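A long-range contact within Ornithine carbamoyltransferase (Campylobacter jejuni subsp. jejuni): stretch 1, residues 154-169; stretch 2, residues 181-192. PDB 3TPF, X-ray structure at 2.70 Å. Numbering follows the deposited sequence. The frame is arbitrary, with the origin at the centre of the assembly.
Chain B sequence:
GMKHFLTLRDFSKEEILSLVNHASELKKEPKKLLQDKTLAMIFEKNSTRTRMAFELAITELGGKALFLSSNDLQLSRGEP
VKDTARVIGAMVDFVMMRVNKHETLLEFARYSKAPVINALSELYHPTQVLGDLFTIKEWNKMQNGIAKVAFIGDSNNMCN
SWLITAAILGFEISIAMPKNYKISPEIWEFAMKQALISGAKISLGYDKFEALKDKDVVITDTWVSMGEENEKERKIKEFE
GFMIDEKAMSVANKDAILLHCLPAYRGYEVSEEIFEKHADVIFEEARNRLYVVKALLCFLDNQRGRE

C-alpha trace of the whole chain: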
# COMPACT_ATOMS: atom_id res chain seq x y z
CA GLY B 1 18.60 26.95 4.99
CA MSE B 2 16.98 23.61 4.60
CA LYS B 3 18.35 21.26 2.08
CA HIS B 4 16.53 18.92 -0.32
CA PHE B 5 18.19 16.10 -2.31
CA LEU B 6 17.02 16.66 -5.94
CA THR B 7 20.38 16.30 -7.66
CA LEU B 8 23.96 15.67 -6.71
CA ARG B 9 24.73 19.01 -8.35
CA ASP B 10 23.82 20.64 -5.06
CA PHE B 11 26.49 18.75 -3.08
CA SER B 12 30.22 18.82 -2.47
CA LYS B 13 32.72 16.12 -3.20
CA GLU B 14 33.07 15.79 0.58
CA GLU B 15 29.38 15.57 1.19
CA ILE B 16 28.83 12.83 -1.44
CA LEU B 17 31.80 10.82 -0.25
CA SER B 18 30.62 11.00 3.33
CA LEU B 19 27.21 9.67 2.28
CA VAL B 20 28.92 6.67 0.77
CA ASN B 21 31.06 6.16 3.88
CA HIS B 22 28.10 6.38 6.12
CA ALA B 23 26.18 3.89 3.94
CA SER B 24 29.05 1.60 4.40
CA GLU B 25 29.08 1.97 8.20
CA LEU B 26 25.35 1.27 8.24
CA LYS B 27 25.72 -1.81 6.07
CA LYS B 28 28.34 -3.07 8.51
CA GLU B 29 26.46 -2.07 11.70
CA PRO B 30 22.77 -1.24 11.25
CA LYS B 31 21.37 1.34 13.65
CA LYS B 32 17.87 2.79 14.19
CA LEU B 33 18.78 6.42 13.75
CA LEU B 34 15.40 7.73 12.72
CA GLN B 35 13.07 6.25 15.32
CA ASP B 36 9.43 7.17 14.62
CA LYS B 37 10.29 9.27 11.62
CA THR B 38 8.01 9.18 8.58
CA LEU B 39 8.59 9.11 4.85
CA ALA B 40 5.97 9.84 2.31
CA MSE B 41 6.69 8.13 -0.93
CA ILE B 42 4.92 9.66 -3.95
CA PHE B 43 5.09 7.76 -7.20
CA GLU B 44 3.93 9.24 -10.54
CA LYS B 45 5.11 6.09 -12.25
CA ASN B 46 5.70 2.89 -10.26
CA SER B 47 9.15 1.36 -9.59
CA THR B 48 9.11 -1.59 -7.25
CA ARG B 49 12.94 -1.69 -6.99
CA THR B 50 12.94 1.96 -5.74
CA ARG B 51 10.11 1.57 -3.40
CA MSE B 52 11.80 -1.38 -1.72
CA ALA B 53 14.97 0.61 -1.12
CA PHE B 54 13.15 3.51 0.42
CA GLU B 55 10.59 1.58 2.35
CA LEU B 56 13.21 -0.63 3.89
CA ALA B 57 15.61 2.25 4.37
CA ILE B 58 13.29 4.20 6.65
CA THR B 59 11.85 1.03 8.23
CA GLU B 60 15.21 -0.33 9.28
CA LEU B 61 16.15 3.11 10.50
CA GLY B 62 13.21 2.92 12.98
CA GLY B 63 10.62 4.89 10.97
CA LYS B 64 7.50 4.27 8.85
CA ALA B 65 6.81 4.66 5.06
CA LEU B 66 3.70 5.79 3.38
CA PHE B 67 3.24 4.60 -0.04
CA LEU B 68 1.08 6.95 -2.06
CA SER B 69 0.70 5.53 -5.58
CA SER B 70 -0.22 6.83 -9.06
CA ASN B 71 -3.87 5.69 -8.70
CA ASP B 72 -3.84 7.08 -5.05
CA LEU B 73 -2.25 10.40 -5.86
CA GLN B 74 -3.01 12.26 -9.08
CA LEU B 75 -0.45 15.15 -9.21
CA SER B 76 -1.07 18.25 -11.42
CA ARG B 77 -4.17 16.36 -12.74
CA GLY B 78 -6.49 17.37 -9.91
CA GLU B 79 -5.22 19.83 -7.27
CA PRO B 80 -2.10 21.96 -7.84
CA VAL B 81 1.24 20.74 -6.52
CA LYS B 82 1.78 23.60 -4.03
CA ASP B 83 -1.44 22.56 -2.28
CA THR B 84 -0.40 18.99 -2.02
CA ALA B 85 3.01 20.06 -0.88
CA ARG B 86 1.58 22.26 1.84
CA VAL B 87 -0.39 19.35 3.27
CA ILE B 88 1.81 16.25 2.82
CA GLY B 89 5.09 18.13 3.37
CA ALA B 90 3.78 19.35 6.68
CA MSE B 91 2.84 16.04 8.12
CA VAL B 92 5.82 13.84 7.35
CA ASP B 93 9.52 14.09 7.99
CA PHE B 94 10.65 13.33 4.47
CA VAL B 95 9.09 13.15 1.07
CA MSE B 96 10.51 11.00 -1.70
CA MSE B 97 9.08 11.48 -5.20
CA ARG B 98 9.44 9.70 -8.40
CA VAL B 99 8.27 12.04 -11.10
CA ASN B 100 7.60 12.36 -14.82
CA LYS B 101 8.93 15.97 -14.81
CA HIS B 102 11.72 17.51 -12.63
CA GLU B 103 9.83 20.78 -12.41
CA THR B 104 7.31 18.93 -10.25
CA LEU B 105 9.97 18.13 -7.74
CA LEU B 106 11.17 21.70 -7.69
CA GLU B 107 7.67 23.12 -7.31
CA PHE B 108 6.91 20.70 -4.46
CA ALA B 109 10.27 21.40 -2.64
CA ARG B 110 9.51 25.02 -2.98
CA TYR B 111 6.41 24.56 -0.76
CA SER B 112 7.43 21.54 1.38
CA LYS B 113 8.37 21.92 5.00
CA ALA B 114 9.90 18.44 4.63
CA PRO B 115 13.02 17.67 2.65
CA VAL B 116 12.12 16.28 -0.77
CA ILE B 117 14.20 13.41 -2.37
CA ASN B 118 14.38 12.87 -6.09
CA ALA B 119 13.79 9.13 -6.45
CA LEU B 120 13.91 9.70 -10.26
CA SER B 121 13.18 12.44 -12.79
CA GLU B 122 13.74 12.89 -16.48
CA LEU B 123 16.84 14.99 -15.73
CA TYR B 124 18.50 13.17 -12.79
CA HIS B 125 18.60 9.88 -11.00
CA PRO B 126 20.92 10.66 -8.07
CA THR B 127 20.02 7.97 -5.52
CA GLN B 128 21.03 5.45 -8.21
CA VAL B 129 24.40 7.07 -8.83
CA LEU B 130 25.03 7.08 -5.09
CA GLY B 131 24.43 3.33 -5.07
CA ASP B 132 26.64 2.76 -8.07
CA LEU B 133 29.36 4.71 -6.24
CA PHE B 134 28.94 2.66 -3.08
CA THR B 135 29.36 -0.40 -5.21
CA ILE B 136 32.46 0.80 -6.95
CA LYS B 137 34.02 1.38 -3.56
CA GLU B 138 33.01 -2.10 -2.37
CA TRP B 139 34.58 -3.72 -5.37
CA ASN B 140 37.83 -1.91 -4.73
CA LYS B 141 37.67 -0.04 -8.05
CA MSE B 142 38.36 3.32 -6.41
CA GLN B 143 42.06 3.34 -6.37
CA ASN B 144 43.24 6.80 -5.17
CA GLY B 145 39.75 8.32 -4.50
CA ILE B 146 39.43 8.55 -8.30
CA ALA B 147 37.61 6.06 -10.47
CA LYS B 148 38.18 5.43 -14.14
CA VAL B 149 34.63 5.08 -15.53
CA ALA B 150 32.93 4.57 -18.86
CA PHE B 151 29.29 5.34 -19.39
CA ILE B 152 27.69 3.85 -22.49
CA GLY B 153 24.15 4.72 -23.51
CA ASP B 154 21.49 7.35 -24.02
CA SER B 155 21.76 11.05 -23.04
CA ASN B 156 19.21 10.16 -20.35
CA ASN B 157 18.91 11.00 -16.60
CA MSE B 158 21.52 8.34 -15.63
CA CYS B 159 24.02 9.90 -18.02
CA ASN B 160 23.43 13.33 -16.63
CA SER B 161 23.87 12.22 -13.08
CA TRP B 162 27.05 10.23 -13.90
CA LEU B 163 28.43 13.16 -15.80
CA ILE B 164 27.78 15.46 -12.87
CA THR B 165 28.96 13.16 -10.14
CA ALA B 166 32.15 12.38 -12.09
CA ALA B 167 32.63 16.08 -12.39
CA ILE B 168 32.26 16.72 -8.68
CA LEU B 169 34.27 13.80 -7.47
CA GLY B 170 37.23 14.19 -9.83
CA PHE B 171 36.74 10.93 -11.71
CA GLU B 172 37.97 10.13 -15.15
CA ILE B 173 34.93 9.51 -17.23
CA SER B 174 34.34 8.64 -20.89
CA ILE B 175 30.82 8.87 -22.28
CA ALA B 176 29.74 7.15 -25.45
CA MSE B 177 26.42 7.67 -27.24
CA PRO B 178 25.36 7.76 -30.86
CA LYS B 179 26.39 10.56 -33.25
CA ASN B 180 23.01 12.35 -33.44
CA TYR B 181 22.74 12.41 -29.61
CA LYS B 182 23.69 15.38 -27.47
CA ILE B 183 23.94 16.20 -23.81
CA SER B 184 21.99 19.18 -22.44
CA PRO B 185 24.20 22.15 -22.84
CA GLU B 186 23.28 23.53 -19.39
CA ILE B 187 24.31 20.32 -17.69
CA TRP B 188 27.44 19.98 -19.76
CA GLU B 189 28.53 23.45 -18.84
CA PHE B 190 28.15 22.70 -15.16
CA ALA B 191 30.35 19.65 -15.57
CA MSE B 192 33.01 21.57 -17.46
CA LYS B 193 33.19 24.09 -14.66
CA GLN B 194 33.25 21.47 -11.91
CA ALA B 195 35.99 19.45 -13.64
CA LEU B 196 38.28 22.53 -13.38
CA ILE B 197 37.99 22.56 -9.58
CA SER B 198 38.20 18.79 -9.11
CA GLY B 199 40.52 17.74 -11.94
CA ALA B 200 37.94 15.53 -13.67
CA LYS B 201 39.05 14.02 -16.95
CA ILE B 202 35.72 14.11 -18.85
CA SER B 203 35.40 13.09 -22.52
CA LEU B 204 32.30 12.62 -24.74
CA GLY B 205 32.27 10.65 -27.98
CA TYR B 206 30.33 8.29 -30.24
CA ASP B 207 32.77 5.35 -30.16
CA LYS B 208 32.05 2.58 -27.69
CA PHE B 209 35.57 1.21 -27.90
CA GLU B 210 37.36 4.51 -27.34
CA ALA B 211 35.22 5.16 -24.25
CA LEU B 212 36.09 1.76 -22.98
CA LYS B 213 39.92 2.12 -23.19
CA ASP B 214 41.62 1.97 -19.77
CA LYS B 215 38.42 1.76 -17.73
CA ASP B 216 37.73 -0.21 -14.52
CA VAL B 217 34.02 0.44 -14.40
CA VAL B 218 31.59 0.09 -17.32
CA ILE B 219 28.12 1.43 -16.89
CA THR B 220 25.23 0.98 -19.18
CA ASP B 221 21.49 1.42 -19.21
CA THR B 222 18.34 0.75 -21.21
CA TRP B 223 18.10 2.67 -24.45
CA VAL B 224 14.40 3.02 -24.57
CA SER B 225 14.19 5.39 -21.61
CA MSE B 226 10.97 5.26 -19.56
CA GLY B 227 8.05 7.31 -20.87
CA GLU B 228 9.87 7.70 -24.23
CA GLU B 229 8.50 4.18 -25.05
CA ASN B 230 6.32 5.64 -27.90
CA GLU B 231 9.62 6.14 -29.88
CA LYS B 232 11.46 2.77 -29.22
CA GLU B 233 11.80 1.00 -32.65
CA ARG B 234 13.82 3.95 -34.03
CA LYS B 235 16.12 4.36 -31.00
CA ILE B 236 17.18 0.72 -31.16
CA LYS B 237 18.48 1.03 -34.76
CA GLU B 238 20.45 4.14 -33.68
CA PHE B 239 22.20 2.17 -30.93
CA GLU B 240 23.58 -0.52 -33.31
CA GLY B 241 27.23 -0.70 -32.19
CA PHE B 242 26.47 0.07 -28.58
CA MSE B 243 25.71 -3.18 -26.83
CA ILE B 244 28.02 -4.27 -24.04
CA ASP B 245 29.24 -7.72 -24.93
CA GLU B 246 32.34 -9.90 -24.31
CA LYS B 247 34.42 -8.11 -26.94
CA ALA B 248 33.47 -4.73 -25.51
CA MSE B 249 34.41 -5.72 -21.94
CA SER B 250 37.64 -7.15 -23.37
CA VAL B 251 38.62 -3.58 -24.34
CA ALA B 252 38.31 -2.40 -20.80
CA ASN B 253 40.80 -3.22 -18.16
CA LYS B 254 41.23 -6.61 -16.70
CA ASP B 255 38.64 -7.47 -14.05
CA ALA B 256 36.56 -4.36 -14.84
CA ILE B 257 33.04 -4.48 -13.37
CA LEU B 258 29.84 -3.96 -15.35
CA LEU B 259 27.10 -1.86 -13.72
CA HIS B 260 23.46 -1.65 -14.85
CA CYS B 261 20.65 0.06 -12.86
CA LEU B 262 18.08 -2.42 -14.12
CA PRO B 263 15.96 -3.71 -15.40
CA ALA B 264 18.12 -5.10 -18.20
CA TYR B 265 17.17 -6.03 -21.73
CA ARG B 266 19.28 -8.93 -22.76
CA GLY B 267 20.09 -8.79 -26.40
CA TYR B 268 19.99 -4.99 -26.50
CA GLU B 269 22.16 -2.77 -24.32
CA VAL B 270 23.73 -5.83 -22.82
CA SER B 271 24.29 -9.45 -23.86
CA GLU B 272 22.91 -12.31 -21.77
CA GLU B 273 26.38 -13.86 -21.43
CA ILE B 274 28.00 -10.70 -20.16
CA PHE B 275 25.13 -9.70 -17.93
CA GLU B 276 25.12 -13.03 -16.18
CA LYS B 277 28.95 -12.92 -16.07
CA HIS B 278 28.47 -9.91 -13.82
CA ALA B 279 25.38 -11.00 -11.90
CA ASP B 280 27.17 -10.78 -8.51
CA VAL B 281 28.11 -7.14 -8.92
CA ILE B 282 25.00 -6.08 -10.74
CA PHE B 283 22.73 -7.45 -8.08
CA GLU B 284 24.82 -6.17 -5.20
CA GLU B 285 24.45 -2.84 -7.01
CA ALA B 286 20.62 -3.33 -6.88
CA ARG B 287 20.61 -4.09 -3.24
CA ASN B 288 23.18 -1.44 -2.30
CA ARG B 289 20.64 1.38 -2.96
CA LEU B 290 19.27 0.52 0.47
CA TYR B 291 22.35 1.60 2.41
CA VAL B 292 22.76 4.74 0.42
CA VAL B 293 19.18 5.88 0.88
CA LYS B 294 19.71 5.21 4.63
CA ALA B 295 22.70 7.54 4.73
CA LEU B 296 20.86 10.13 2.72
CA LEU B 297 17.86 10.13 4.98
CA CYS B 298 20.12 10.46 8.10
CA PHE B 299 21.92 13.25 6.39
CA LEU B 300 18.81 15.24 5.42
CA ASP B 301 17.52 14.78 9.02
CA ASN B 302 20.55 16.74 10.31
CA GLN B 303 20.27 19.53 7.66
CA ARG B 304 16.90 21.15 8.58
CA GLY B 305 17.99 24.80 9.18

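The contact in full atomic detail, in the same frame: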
# COMPACT_ATOMS: atom_id res chain seq x y z
N ASP B 154 22.27 6.18 -23.63
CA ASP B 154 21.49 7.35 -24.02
C ASP B 154 22.00 8.61 -23.29
O ASP B 154 22.73 8.52 -22.30
CB ASP B 154 20.00 7.13 -23.68
CG ASP B 154 19.05 8.09 -24.41
OD1 ASP B 154 19.46 8.85 -25.31
OD2 ASP B 154 17.85 8.11 -24.03
N SER B 155 21.62 9.78 -23.80
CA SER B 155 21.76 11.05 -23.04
C SER B 155 20.59 11.23 -22.05
O SER B 155 19.94 12.29 -21.98
CB SER B 155 21.89 12.25 -23.97
OG SER B 155 20.59 12.78 -24.28
N ASN B 156 20.34 10.18 -21.28
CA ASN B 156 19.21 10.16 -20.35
C ASN B 156 19.58 10.71 -18.95
O ASN B 156 20.67 11.24 -18.75
CB ASN B 156 18.67 8.73 -20.22
CG ASN B 156 19.67 7.80 -19.55
OD1 ASN B 156 20.74 8.22 -19.17
ND2 ASN B 156 19.33 6.55 -19.44
N ASN B 157 18.65 10.59 -18.02
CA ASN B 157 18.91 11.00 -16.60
C ASN B 157 20.17 10.39 -15.96
O ASN B 157 20.94 11.07 -15.31
CB ASN B 157 17.70 10.72 -15.67
CG ASN B 157 17.22 9.29 -15.72
OD1 ASN B 157 17.90 8.41 -16.29
ND2 ASN B 157 16.05 9.07 -15.18
N MSE B 158 20.36 9.10 -16.19
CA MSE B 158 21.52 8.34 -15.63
C MSE B 158 22.85 8.90 -16.12
O MSE B 158 23.84 9.00 -15.36
CB MSE B 158 21.47 6.88 -16.06
CG MSE B 158 20.64 6.05 -15.13
SE MSE B 158 21.37 6.04 -13.30
CE MSE B 158 23.14 5.20 -13.62
N CYS B 159 22.86 9.30 -17.38
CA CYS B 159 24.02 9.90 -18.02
C CYS B 159 24.35 11.22 -17.38
O CYS B 159 25.50 11.52 -17.05
CB CYS B 159 23.75 10.10 -19.52
SG CYS B 159 25.06 10.94 -20.38
N ASN B 160 23.32 12.04 -17.26
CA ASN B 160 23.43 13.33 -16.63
C ASN B 160 24.04 13.21 -15.22
O ASN B 160 24.97 13.89 -14.86
CB ASN B 160 22.07 13.95 -16.46
CG ASN B 160 21.44 14.34 -17.73
OD1 ASN B 160 22.09 14.73 -18.69
ND2 ASN B 160 20.13 14.33 -17.71
N SER B 161 23.46 12.33 -14.44
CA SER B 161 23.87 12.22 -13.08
C SER B 161 25.26 11.62 -12.97
O SER B 161 26.05 12.02 -12.08
CB SER B 161 22.88 11.38 -12.30
OG SER B 161 21.65 12.05 -12.19
N TRP B 162 25.62 10.70 -13.88
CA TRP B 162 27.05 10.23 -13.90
C TRP B 162 28.00 11.33 -14.32
O TRP B 162 29.09 11.48 -13.77
CB TRP B 162 27.28 8.94 -14.67
CG TRP B 162 27.36 7.75 -13.70
CD1 TRP B 162 26.49 6.76 -13.61
CD2 TRP B 162 28.32 7.53 -12.64
NE1 TRP B 162 26.81 5.93 -12.55
CE2 TRP B 162 27.94 6.38 -11.97
CE3 TRP B 162 29.43 8.21 -12.20
CZ2 TRP B 162 28.63 5.85 -10.91
CZ3 TRP B 162 30.14 7.69 -11.14
CH2 TRP B 162 29.72 6.52 -10.49
N LEU B 163 27.55 12.12 -15.26
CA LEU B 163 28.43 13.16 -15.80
C LEU B 163 28.78 14.12 -14.67
O LEU B 163 29.95 14.37 -14.38
CB LEU B 163 27.78 13.92 -16.98
CG LEU B 163 28.42 15.20 -17.49
CD1 LEU B 163 29.88 14.93 -17.82
CD2 LEU B 163 27.65 15.77 -18.69
N ILE B 164 27.72 14.55 -14.01
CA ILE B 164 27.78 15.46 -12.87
C ILE B 164 28.60 14.96 -11.72
O ILE B 164 29.41 15.68 -11.17
CB ILE B 164 26.37 15.62 -12.29
CG1 ILE B 164 25.62 16.64 -13.12
CG2 ILE B 164 26.33 15.93 -10.78
CD1 ILE B 164 24.13 16.55 -12.87
N THR B 165 28.31 13.74 -11.32
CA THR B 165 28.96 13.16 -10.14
C THR B 165 30.45 12.95 -10.42
O THR B 165 31.30 13.18 -9.56
CB THR B 165 28.39 11.80 -9.78
OG1 THR B 165 27.00 11.93 -9.59
CG2 THR B 165 29.05 11.24 -8.55
N ALA B 166 30.76 12.54 -11.65
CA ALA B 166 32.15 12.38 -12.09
C ALA B 166 32.88 13.71 -11.92
O ALA B 166 33.99 13.82 -11.40
CB ALA B 166 32.14 11.95 -13.54
N ALA B 167 32.15 14.72 -12.34
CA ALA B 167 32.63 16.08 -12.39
C ALA B 167 32.95 16.58 -10.99
O ALA B 167 33.98 17.32 -10.78
CB ALA B 167 31.56 17.00 -13.02
N ILE B 168 32.09 16.24 -10.05
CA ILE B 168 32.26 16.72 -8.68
C ILE B 168 33.39 15.98 -8.03
O ILE B 168 34.28 16.57 -7.40
CB ILE B 168 30.99 16.61 -7.83
CG1 ILE B 168 29.91 17.57 -8.36
CG2 ILE B 168 31.31 16.99 -6.40
CD1 ILE B 168 28.51 17.40 -7.84
N LEU B 169 33.40 14.67 -8.25
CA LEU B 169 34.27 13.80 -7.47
C LEU B 169 35.70 13.80 -7.94
O LEU B 169 36.61 13.46 -7.18
CB LEU B 169 33.72 12.41 -7.48
CG LEU B 169 32.52 12.10 -6.55
CD1 LEU B 169 32.20 10.64 -6.82
CD2 LEU B 169 32.77 12.27 -5.05
N TYR B 181 23.11 12.16 -31.02
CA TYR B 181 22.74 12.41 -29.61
C TYR B 181 23.63 13.46 -28.98
O TYR B 181 24.83 13.54 -29.24
CB TYR B 181 22.75 11.12 -28.78
CG TYR B 181 21.60 10.19 -29.12
CD1 TYR B 181 21.48 9.68 -30.40
CD2 TYR B 181 20.61 9.86 -28.20
CE1 TYR B 181 20.44 8.86 -30.75
CE2 TYR B 181 19.57 9.02 -28.54
CZ TYR B 181 19.49 8.54 -29.84
OH TYR B 181 18.48 7.71 -30.28
N LYS B 182 23.01 14.28 -28.14
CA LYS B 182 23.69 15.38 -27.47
C LYS B 182 23.35 15.36 -26.03
O LYS B 182 22.28 14.89 -25.65
CB LYS B 182 23.20 16.70 -28.06
CG LYS B 182 24.15 17.88 -27.91
N ILE B 183 24.25 15.91 -25.23
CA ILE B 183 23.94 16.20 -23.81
C ILE B 183 23.44 17.64 -23.65
O ILE B 183 23.83 18.53 -24.38
CB ILE B 183 25.12 15.98 -22.86
CG1 ILE B 183 25.32 14.50 -22.63
CG2 ILE B 183 24.80 16.55 -21.48
CD1 ILE B 183 26.55 14.22 -21.77
N SER B 184 22.54 17.85 -22.71
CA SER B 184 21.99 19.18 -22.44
C SER B 184 23.08 20.18 -22.22
O SER B 184 23.90 20.01 -21.33
CB SER B 184 21.16 19.18 -21.17
OG SER B 184 21.12 20.50 -20.69
N PRO B 185 23.09 21.23 -23.00
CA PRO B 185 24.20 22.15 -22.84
C PRO B 185 24.34 22.71 -21.42
O PRO B 185 25.46 22.92 -20.95
CB PRO B 185 23.87 23.27 -23.83
CG PRO B 185 22.95 22.64 -24.83
CD PRO B 185 22.17 21.62 -24.07
N GLU B 186 23.23 22.95 -20.74
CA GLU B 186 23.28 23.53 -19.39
C GLU B 186 24.00 22.60 -18.40
O GLU B 186 24.76 23.00 -17.53
CB GLU B 186 21.86 23.85 -18.92
CG GLU B 186 21.79 24.71 -17.66
CD GLU B 186 21.72 23.90 -16.37
OE1 GLU B 186 21.07 22.83 -16.31
OE2 GLU B 186 22.34 24.34 -15.38
N ILE B 187 23.73 21.32 -18.54
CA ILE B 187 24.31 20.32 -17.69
C ILE B 187 25.79 20.19 -17.99
O ILE B 187 26.64 20.06 -17.10
CB ILE B 187 23.62 18.97 -17.87
CG1 ILE B 187 22.13 19.13 -17.59
CG2 ILE B 187 24.22 17.96 -16.90
CD1 ILE B 187 21.44 17.84 -17.25
N TRP B 188 26.07 20.18 -19.26
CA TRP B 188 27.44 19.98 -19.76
C TRP B 188 28.34 21.11 -19.29
O TRP B 188 29.46 20.88 -18.86
CB TRP B 188 27.45 19.89 -21.29
CG TRP B 188 28.80 19.67 -21.91
CD1 TRP B 188 29.54 20.62 -22.53
CD2 TRP B 188 29.56 18.44 -22.03
NE1 TRP B 188 30.69 20.07 -23.02
CE2 TRP B 188 30.73 18.74 -22.72
CE3 TRP B 188 29.35 17.14 -21.61
CZ2 TRP B 188 31.71 17.79 -22.99
CZ3 TRP B 188 30.34 16.17 -21.90
CH2 TRP B 188 31.50 16.51 -22.57
N GLU B 189 27.81 22.31 -19.34
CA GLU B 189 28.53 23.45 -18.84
C GLU B 189 28.85 23.30 -17.38
O GLU B 189 29.94 23.61 -16.96
CB GLU B 189 27.81 24.77 -19.10
CG GLU B 189 28.82 25.82 -19.52
CD GLU B 189 29.73 25.36 -20.68
OE1 GLU B 189 30.97 25.23 -20.50
OE2 GLU B 189 29.21 25.11 -21.79
N PHE B 190 27.90 22.85 -16.59
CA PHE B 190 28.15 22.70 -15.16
C PHE B 190 29.33 21.76 -14.94
O PHE B 190 30.16 21.98 -14.07
CB PHE B 190 26.93 22.16 -14.45
CG PHE B 190 27.20 21.65 -13.07
CD1 PHE B 190 27.60 20.33 -12.86
CD2 PHE B 190 27.04 22.46 -11.97
CE1 PHE B 190 27.84 19.86 -11.58
CE2 PHE B 190 27.28 21.97 -10.68
CZ PHE B 190 27.69 20.68 -10.49
N ALA B 191 29.35 20.69 -15.71
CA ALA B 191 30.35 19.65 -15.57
C ALA B 191 31.72 20.20 -15.97
O ALA B 191 32.74 19.94 -15.32
CB ALA B 191 30.00 18.46 -16.43
N MSE B 192 31.75 20.99 -17.03
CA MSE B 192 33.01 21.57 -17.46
C MSE B 192 33.59 22.38 -16.34
O MSE B 192 34.74 22.21 -15.96
CB MSE B 192 32.85 22.40 -18.71
CG MSE B 192 32.64 21.58 -19.99
SE MSE B 192 33.74 19.93 -20.12
CE MSE B 192 34.78 20.28 -21.78

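Two helices, 157-169 and 185-192, run side by side in the same direction, their axes only 17° apart and 9.0 Å at closest approach, yet a single cross-stretch hydrogen bond, and a weak one, joins the segments: Ser-155 OG donates to Lys-182 O at 3.0 Å. Everything else is packing, burying 635 Å² over both sides. That bond lies in the loops before the helices, where Asp-154 OD1 also meets the Tyr-181 ring edge, 3.2 Å from Tyr-181 CE2. Each helix start is capped from within its own stretch: Asn-156 OD1 accepts from Cys-159 N at 3.0 Å, and Ser-184 OG accepts weakly from Glu-186 N and Ile-187 N.

Leu-163 is the hub. Its CB points toward the second stretch, and in the t, p rotamer its CD2 lies 3.6 Å from both Ile-183 CD1 and Trp-188 CE3, while its CG sits 3.8 Å from Ala-191 CB. Buried Ile-187 points back, its CG2 4.2 Å from Ile-164 CG1 and its CD1 3.5 Å from Asn-160 OD1. One helical turn beyond Leu-163, alanine on both sides leaves room for close approach: Ala-167 CB and Ala-191 CB are 4.0 Å apart, their CA atoms 5.3 Å. Beside this pair, Phe-190 supplies bulk, its CD1 4.2 Å from Ile-164 CG1; Phe-190 CZ, at the ring edge, lies 4.3 Å from Ile-168 CD1. The rule is leucine to fill, alanine to approach, aromatic to flank.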